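Local coordinates for GH18 chiitnase (Pseudoalteromonas aurantia, PDB 6K7Z), which probably hydrolyses chitin from within its chains, as an endochitinase of glycoside hydrolase family 18, at residues 7-12 with 258-263; 23-28 with 71-76; 121-126 with 164-169. All coordinates share one frame; numbering follows the deposited sequence.

Contact 1: residues 7-12 with 258-263; sequences YYNSGA and MNWQFS
Gln261 OE1 takes the backbone N-H groups of both Asn9 and Ser10 where the chain leaves strand 3-8. The bond from Ser10 N is the shorter, at 2.7 Å to Gln261 OE1, and its donor stands 21° out of the carbonyl plane; Asn9 N, 3.1 Å from the same OE1, lies nearly in line with the C=O, but its N-H is bent (136°). A water that also bridges Ser10 O and Ser263 N donates a third bond to this oxygen. Gln261 CG is wedged between its own backbone N and carbonyl carbon (chi1 59°), and beyond it the chain runs out extended to the loop. An alanine here would probably leave the Asn9 and Ser10 N-H groups without their acceptor and residues 9-10 freer to move. Ser263 OG donates to Ser10 O at 2.8 Å, approaching from above the carbonyl plane.

Tyr7 N donates to Asn259 O, and Tyr7 O accepts Phe262 N at 2.8 Å, just past the cis peptide joining Trp260 to Gln261. A nonproline cis bond after this tryptophan is a familiar GH18 feature. Trp260 CE3 packs 3.4 Å from Tyr7 CB, the two side chains crossing at about a right angle, while Met258 SD makes a Met-aromatic contact at the Tyr7 ring edge. Tyr7's backbone bonds hold strand 3-8 parallel to 256-260, closing the TIM barrel, and Tyr7 OH bonds Asp113 on strand 111-115.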
# COMPACT_ATOMS: atom_id res chain seq x y z
N TYR A 7 4.16 -5.00 4.21
CA TYR A 7 3.91 -5.86 3.06
C TYR A 7 4.58 -7.21 3.23
O TYR A 7 5.73 -7.29 3.67
CB TYR A 7 4.41 -5.22 1.76
CG TYR A 7 3.55 -4.09 1.27
CD1 TYR A 7 3.68 -2.81 1.81
CD2 TYR A 7 2.61 -4.30 0.28
CE1 TYR A 7 2.89 -1.78 1.39
CE2 TYR A 7 1.80 -3.26 -0.17
CZ TYR A 7 1.96 -2.00 0.40
OH TYR A 7 1.18 -0.96 -0.02
N TYR A 8 3.87 -8.27 2.86
CA TYR A 8 4.43 -9.62 2.89
C TYR A 8 4.54 -10.10 1.45
O TYR A 8 3.53 -10.41 0.82
CB TYR A 8 3.57 -10.54 3.74
CG TYR A 8 4.18 -11.91 3.96
CD1 TYR A 8 5.10 -12.10 4.97
CD2 TYR A 8 3.84 -12.99 3.17
CE1 TYR A 8 5.67 -13.33 5.21
CE2 TYR A 8 4.42 -14.25 3.40
CZ TYR A 8 5.34 -14.40 4.42
OH TYR A 8 5.94 -15.63 4.70
N ASN A 9 5.77 -10.16 0.94
CA ASN A 9 6.05 -10.70 -0.39
C ASN A 9 7.03 -11.86 -0.26
O ASN A 9 6.65 -13.00 -0.51
CB ASN A 9 6.57 -9.60 -1.31
CG ASN A 9 6.76 -10.06 -2.76
OD1 ASN A 9 7.87 -10.07 -3.27
ND2 ASN A 9 5.67 -10.44 -3.42
N SER A 10 8.28 -11.60 0.14
CA SER A 10 9.22 -12.68 0.43
C SER A 10 8.74 -13.51 1.62
O SER A 10 8.19 -12.98 2.59
CB SER A 10 10.61 -12.10 0.74
OG SER A 10 11.37 -13.06 1.47
N GLY A 11 8.98 -14.81 1.55
CA GLY A 11 8.57 -15.69 2.63
C GLY A 11 9.66 -16.10 3.60
O GLY A 11 9.49 -17.09 4.32
N ALA A 12 10.75 -15.32 3.68
CA ALA A 12 11.90 -15.73 4.48
C ALA A 12 11.57 -15.84 5.97
O ALA A 12 12.21 -16.61 6.69
CB ALA A 12 13.06 -14.75 4.28
N MET A 258 4.48 2.46 7.47
CA MET A 258 4.44 1.27 6.64
C MET A 258 5.87 0.82 6.35
O MET A 258 6.80 1.64 6.38
CB MET A 258 3.69 1.55 5.32
CG MET A 258 3.71 0.40 4.30
SD MET A 258 5.14 0.51 3.19
CE MET A 258 4.60 1.73 2.00
N ASN A 259 6.08 -0.47 6.11
CA ASN A 259 7.40 -0.89 5.68
C ASN A 259 7.32 -1.87 4.52
O ASN A 259 6.34 -2.61 4.34
CB ASN A 259 8.25 -1.50 6.83
CG ASN A 259 7.78 -2.88 7.27
OD1 ASN A 259 7.77 -3.83 6.49
ND2 ASN A 259 7.44 -2.99 8.54
N TRP A 260 8.38 -1.84 3.73
CA TRP A 260 8.68 -2.88 2.76
C TRP A 260 9.99 -3.48 3.23
O TRP A 260 10.99 -2.76 3.29
CB TRP A 260 8.81 -2.32 1.33
CG TRP A 260 9.09 -3.39 0.32
CD1 TRP A 260 10.32 -3.88 -0.04
CD2 TRP A 260 8.13 -4.15 -0.41
NE1 TRP A 260 10.17 -4.88 -0.98
CE2 TRP A 260 8.83 -5.06 -1.22
CE3 TRP A 260 6.73 -4.12 -0.47
CZ2 TRP A 260 8.18 -5.96 -2.08
CZ3 TRP A 260 6.09 -5.01 -1.32
CH2 TRP A 260 6.81 -5.92 -2.11
N GLN A 261 10.03 -4.74 3.65
CA GLN A 261 8.89 -5.64 3.75
C GLN A 261 9.09 -6.54 4.97
O GLN A 261 10.19 -6.58 5.53
CB GLN A 261 8.74 -6.49 2.47
CG GLN A 261 9.96 -7.37 2.15
CD GLN A 261 9.68 -8.37 1.04
OE1 GLN A 261 8.72 -9.13 1.10
NE2 GLN A 261 10.52 -8.35 0.00
N PHE A 262 8.04 -7.29 5.33
CA PHE A 262 8.01 -8.04 6.58
C PHE A 262 9.23 -8.94 6.76
O PHE A 262 9.87 -8.94 7.82
CB PHE A 262 6.72 -8.86 6.64
CG PHE A 262 6.61 -9.71 7.86
CD1 PHE A 262 6.28 -9.14 9.09
CD2 PHE A 262 6.86 -11.07 7.79
CE1 PHE A 262 6.20 -9.92 10.22
CE2 PHE A 262 6.77 -11.86 8.92
CZ PHE A 262 6.43 -11.29 10.14
N SER A 263 9.56 -9.73 5.74
CA SER A 263 10.58 -10.77 5.95
C SER A 263 11.99 -10.22 6.00
O SER A 263 12.94 -11.00 6.15
CB SER A 263 10.48 -11.82 4.85
OG SER A 263 9.42 -12.73 5.14
O HOH W 1 10.46 -9.82 -2.31
O HOH W 2 8.05 -10.24 3.45

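Contact 2: residues 23-28 with 71-76; sequences YDVVNL and KVLISF
Val25 to Leu28 pair in register with Lys71 to Ile74 as parallel neighbours in the wall of the TIM barrel, with helix 56-67 lying between the two strands in sequence, as in a beta-alpha-beta crossover. Five backbone hydrogen bonds make up the ladder. Lys71 N opens it by donating to Asp24 O; Val26 then gives its N-H to Lys71 O and receives that of Leu73, and Leu28 repeats the pattern between Leu73 O and Ser75 N. The last bond, Ser75 N to Leu28 O, is 2.7 Å long. The axes of the two short strand segments are turned 33° from each other, a twist in keeping with the curved wall. Weaker CA-H contacts join in: Val25 CA lies 3.2 Å from Lys71 O.

Apolar packing divides between the two faces of the sheet. On the face of Val26, Leu28, Val72 and Ile74, Leu28 CD1 rests 3.6 Å from Val72 CG1, and Ile74 CD1 reaches Leu28 CB at 4.1 Å. Leu28 CG is anti to its carbonyl carbon (chi1 -49°), which puts it 3.8 Å from that same Val72 CG1. Ile62 of helix 56-67 covers both Leu28 and Val72, while helix 93-106 packs on Ile74.

The other face, carrying Val25, Asn27 and Leu73, looks into the barrel. The side chains of Val25 and Leu73 cross at a slant, Val25 CG1 4.0 Å from Leu73 CG. Polar groups enter here as well: Ser75 OG bonds Asp113, an aspartate in a sequence that matches the GH18 signature DxxDxDxE. The side chains of Asn27 and Leu73 lie side by side, pointing the same way, with Asn27 OD1 3.6 Å from Leu73 CD1.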
# COMPACT_ATOMS: atom_id res chain seq x y z
N TYR A 23 1.85 -5.15 14.58
CA TYR A 23 1.29 -4.70 13.31
C TYR A 23 -0.22 -4.57 13.42
O TYR A 23 -0.87 -5.38 14.08
CB TYR A 23 1.61 -5.67 12.17
CG TYR A 23 3.04 -5.56 11.68
CD1 TYR A 23 3.47 -4.41 11.02
CD2 TYR A 23 3.94 -6.60 11.87
CE1 TYR A 23 4.78 -4.30 10.57
CE2 TYR A 23 5.24 -6.51 11.42
CZ TYR A 23 5.66 -5.35 10.78
OH TYR A 23 6.96 -5.27 10.34
N ASP A 24 -0.76 -3.56 12.76
CA ASP A 24 -2.20 -3.46 12.63
C ASP A 24 -2.71 -4.03 11.32
O ASP A 24 -3.82 -4.58 11.29
CB ASP A 24 -2.64 -2.00 12.74
CG ASP A 24 -2.30 -1.41 14.08
OD1 ASP A 24 -2.70 -2.01 15.11
OD2 ASP A 24 -1.63 -0.36 14.11
N VAL A 25 -1.92 -3.94 10.25
CA VAL A 25 -2.36 -4.33 8.91
C VAL A 25 -1.21 -5.06 8.22
O VAL A 25 -0.07 -4.59 8.25
CB VAL A 25 -2.77 -3.11 8.07
CG1 VAL A 25 -3.28 -3.56 6.71
CG2 VAL A 25 -3.82 -2.28 8.79
N VAL A 26 -1.53 -6.17 7.57
CA VAL A 26 -0.57 -6.88 6.74
C VAL A 26 -1.13 -6.91 5.33
O VAL A 26 -2.25 -7.38 5.11
CB VAL A 26 -0.30 -8.30 7.26
CG1 VAL A 26 0.50 -9.08 6.24
CG2 VAL A 26 0.43 -8.22 8.60
N ASN A 27 -0.35 -6.41 4.37
CA ASN A 27 -0.70 -6.43 2.96
C ASN A 27 -0.02 -7.63 2.31
O ASN A 27 1.20 -7.67 2.22
CB ASN A 27 -0.26 -5.16 2.23
CG ASN A 27 -0.88 -3.90 2.81
OD1 ASN A 27 -1.99 -3.93 3.32
ND2 ASN A 27 -0.18 -2.78 2.67
N LEU A 28 -0.81 -8.59 1.83
CA LEU A 28 -0.24 -9.72 1.11
C LEU A 28 0.06 -9.28 -0.32
O LEU A 28 -0.82 -8.81 -1.04
CB LEU A 28 -1.18 -10.92 1.13
CG LEU A 28 -1.70 -11.27 2.52
CD1 LEU A 28 -2.75 -12.38 2.43
CD2 LEU A 28 -0.54 -11.70 3.44
N LYS A 71 -5.65 -6.74 10.55
CA LYS A 71 -6.34 -6.76 9.27
C LYS A 71 -5.38 -7.23 8.19
O LYS A 71 -4.20 -6.88 8.18
CB LYS A 71 -6.91 -5.38 8.92
CG LYS A 71 -7.77 -4.78 10.03
CD LYS A 71 -8.98 -4.07 9.47
CE LYS A 71 -9.98 -3.67 10.55
NZ LYS A 71 -11.06 -2.80 10.01
N VAL A 72 -5.91 -8.03 7.27
CA VAL A 72 -5.11 -8.66 6.23
C VAL A 72 -5.75 -8.27 4.91
O VAL A 72 -6.92 -8.60 4.66
CB VAL A 72 -5.05 -10.18 6.38
CG1 VAL A 72 -4.11 -10.77 5.35
CG2 VAL A 72 -4.64 -10.57 7.80
N LEU A 73 -4.98 -7.59 4.06
CA LEU A 73 -5.44 -7.15 2.75
C LEU A 73 -4.68 -7.91 1.67
O LEU A 73 -3.55 -8.37 1.89
CB LEU A 73 -5.21 -5.65 2.54
CG LEU A 73 -5.61 -4.69 3.66
CD1 LEU A 73 -5.49 -3.25 3.16
CD2 LEU A 73 -7.02 -4.96 4.15
N ILE A 74 -5.28 -8.01 0.50
CA ILE A 74 -4.55 -8.42 -0.69
C ILE A 74 -4.09 -7.15 -1.40
O ILE A 74 -4.87 -6.21 -1.58
CB ILE A 74 -5.41 -9.33 -1.59
CG1 ILE A 74 -4.57 -9.85 -2.76
CG2 ILE A 74 -6.70 -8.64 -2.08
CD1 ILE A 74 -3.44 -10.79 -2.34
N SER A 75 -2.81 -7.09 -1.74
CA SER A 75 -2.28 -5.96 -2.48
C SER A 75 -2.36 -6.28 -3.96
O SER A 75 -1.77 -7.27 -4.42
CB SER A 75 -0.85 -5.63 -2.07
OG SER A 75 -0.45 -4.42 -2.68
N PHE A 76 -3.07 -5.44 -4.70
CA PHE A 76 -3.24 -5.58 -6.14
C PHE A 76 -2.29 -4.64 -6.86
O PHE A 76 -2.27 -3.43 -6.58
CB PHE A 76 -4.67 -5.27 -6.54
CG PHE A 76 -4.86 -5.21 -8.03
CD1 PHE A 76 -4.75 -6.37 -8.79
CD2 PHE A 76 -5.13 -4.01 -8.65
CE1 PHE A 76 -4.92 -6.31 -10.16
CE2 PHE A 76 -5.30 -3.94 -10.03
CZ PHE A 76 -5.20 -5.10 -10.78

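Contact 3: residues 121-126 with 164-169; sequences AFTGQA and GGYMAG
The Phe122 ring carries Gly169 CA on one face, close to the centre: a CH-pi contact with the carbon 3.5 Å from the ring centroid and only 10° off the normal. Met167 O approaches the same ring obliquely, 3.4 Å from Phe122 CD2. Tyr160 adds an edge-to-face contact with this ring from outside the two segments. Glycine suits position 169, since a beta carbon there would point at the ring and land 2.1 Å from Phe122 CD1.

A second CH-pi contact joins Thr123 to Tyr166. Thr123 CG2 sits over a face of the Tyr166 ring, off centre, and comes nearest at CE2, 3.6 Å away. The two side chains cross at about a right angle. Thr123 CG2 lies anti to its carbonyl carbon, and with OG1 turned between the backbone N and C (chi1 66°) the hydroxyl bonds Ala120 O while the methyl is left to the tyrosine. That methyl also meets Met167 CG at 3.8 Å.

No hydrogen bond crosses the contact; it is held mainly by methyl, methylene and ring surfaces. Gly165 to Ala168 form a type I turn, which brings Tyr166 and Met167 to Thr123. Both segments lie in beta-alpha loops leaving the C-terminal ends of barrel strands, where TIM-barrel enzymes carry their active sites: one loop joins strand 111-115 to helix 130-144, the other strand 151-154 to helix 169-177.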
# COMPACT_ATOMS: atom_id res chain seq x y z
N ALA A 121 0.79 6.83 -16.77
CA ALA A 121 -0.63 7.12 -16.96
C ALA A 121 -1.06 8.43 -16.32
O ALA A 121 -2.20 8.86 -16.53
CB ALA A 121 -1.48 5.96 -16.43
N PHE A 122 -0.18 9.09 -15.56
CA PHE A 122 -0.45 10.44 -15.07
C PHE A 122 0.19 11.52 -15.95
O PHE A 122 -0.02 12.71 -15.69
CB PHE A 122 0.07 10.62 -13.63
CG PHE A 122 -0.55 9.68 -12.62
CD1 PHE A 122 -1.85 9.21 -12.77
CD2 PHE A 122 0.18 9.29 -11.51
CE1 PHE A 122 -2.41 8.36 -11.82
CE2 PHE A 122 -0.35 8.45 -10.56
CZ PHE A 122 -1.65 7.97 -10.71
N THR A 123 0.97 11.13 -16.97
CA THR A 123 1.68 12.08 -17.83
C THR A 123 1.18 12.07 -19.27
O THR A 123 1.84 12.64 -20.15
CB THR A 123 3.18 11.78 -17.85
OG1 THR A 123 3.40 10.51 -18.48
CG2 THR A 123 3.74 11.77 -16.44
N GLY A 124 0.05 11.42 -19.55
CA GLY A 124 -0.43 11.38 -20.91
C GLY A 124 0.31 10.43 -21.83
O GLY A 124 0.08 10.46 -23.04
N GLN A 125 1.19 9.57 -21.29
CA GLN A 125 2.04 8.71 -22.11
C GLN A 125 1.59 7.26 -22.15
O GLN A 125 2.26 6.45 -22.80
CB GLN A 125 3.49 8.77 -21.63
CG GLN A 125 4.18 10.11 -21.83
CD GLN A 125 4.34 10.46 -23.30
OE1 GLN A 125 4.85 9.66 -24.09
NE2 GLN A 125 3.89 11.66 -23.67
N ALA A 126 0.50 6.89 -21.48
CA ALA A 126 0.10 5.50 -21.36
C ALA A 126 -1.13 5.13 -22.17
O ALA A 126 -1.52 3.96 -22.18
CB ALA A 126 -0.15 5.14 -19.89
N GLY A 164 0.23 20.43 -8.10
CA GLY A 164 0.82 21.09 -9.23
C GLY A 164 1.85 20.32 -10.02
O GLY A 164 2.28 20.75 -11.02
N GLY A 165 2.22 19.15 -9.54
CA GLY A 165 3.21 18.34 -10.21
C GLY A 165 2.79 17.70 -11.51
O GLY A 165 1.65 17.50 -11.71
N TYR A 166 3.76 17.37 -12.33
CA TYR A 166 3.61 16.73 -13.63
C TYR A 166 3.10 15.30 -13.55
O TYR A 166 2.60 14.78 -14.48
CB TYR A 166 4.94 16.73 -14.37
CG TYR A 166 5.03 16.06 -15.75
CD1 TYR A 166 4.33 16.52 -16.83
CD2 TYR A 166 5.89 14.99 -15.98
CE1 TYR A 166 4.45 15.95 -18.09
CE2 TYR A 166 6.01 14.39 -17.23
CZ TYR A 166 5.27 14.87 -18.29
OH TYR A 166 5.40 14.29 -19.55
N MET A 167 3.28 14.66 -12.40
CA MET A 167 2.87 13.29 -12.26
C MET A 167 1.89 13.15 -11.08
O MET A 167 1.76 12.10 -10.56
CB MET A 167 4.10 12.47 -11.85
CG MET A 167 5.05 12.11 -12.89
SD MET A 167 6.37 13.24 -12.81
CE MET A 167 7.41 12.51 -11.61
N ALA A 168 1.23 14.24 -10.70
CA ALA A 168 0.45 14.26 -9.47
C ALA A 168 -0.95 13.67 -9.65
O ALA A 168 -1.95 14.27 -9.24
CB ALA A 168 0.34 15.69 -8.95
N GLY A 169 -1.02 12.47 -10.22
CA GLY A 169 -2.31 11.84 -10.45
C GLY A 169 -3.14 11.65 -9.19
O GLY A 169 -4.36 11.72 -9.24

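In the fold
Contacts 1 and 2 are adjacent pieces of one barrel wall, their centres 10 Å apart. Strands 3-8 and 25-33, neighbours in the sheet, join them, Tyr8 N probably bonding Asn27 O; a further probable bond runs from Asn259 ND2, on strand 256-260, to Tyr23 OH. Contact 1 brings the first strand of the chain against the last, so contacts 2 and 3 both fall, one after the other, inside the loop it closes. Contact 3 lies about 29 Å from contact 1 and 28 Å from contact 2, centre to centre, across the chain's centre from contact 1. Two contacts therefore build the barrel itself, while the third ties together loops on its far side.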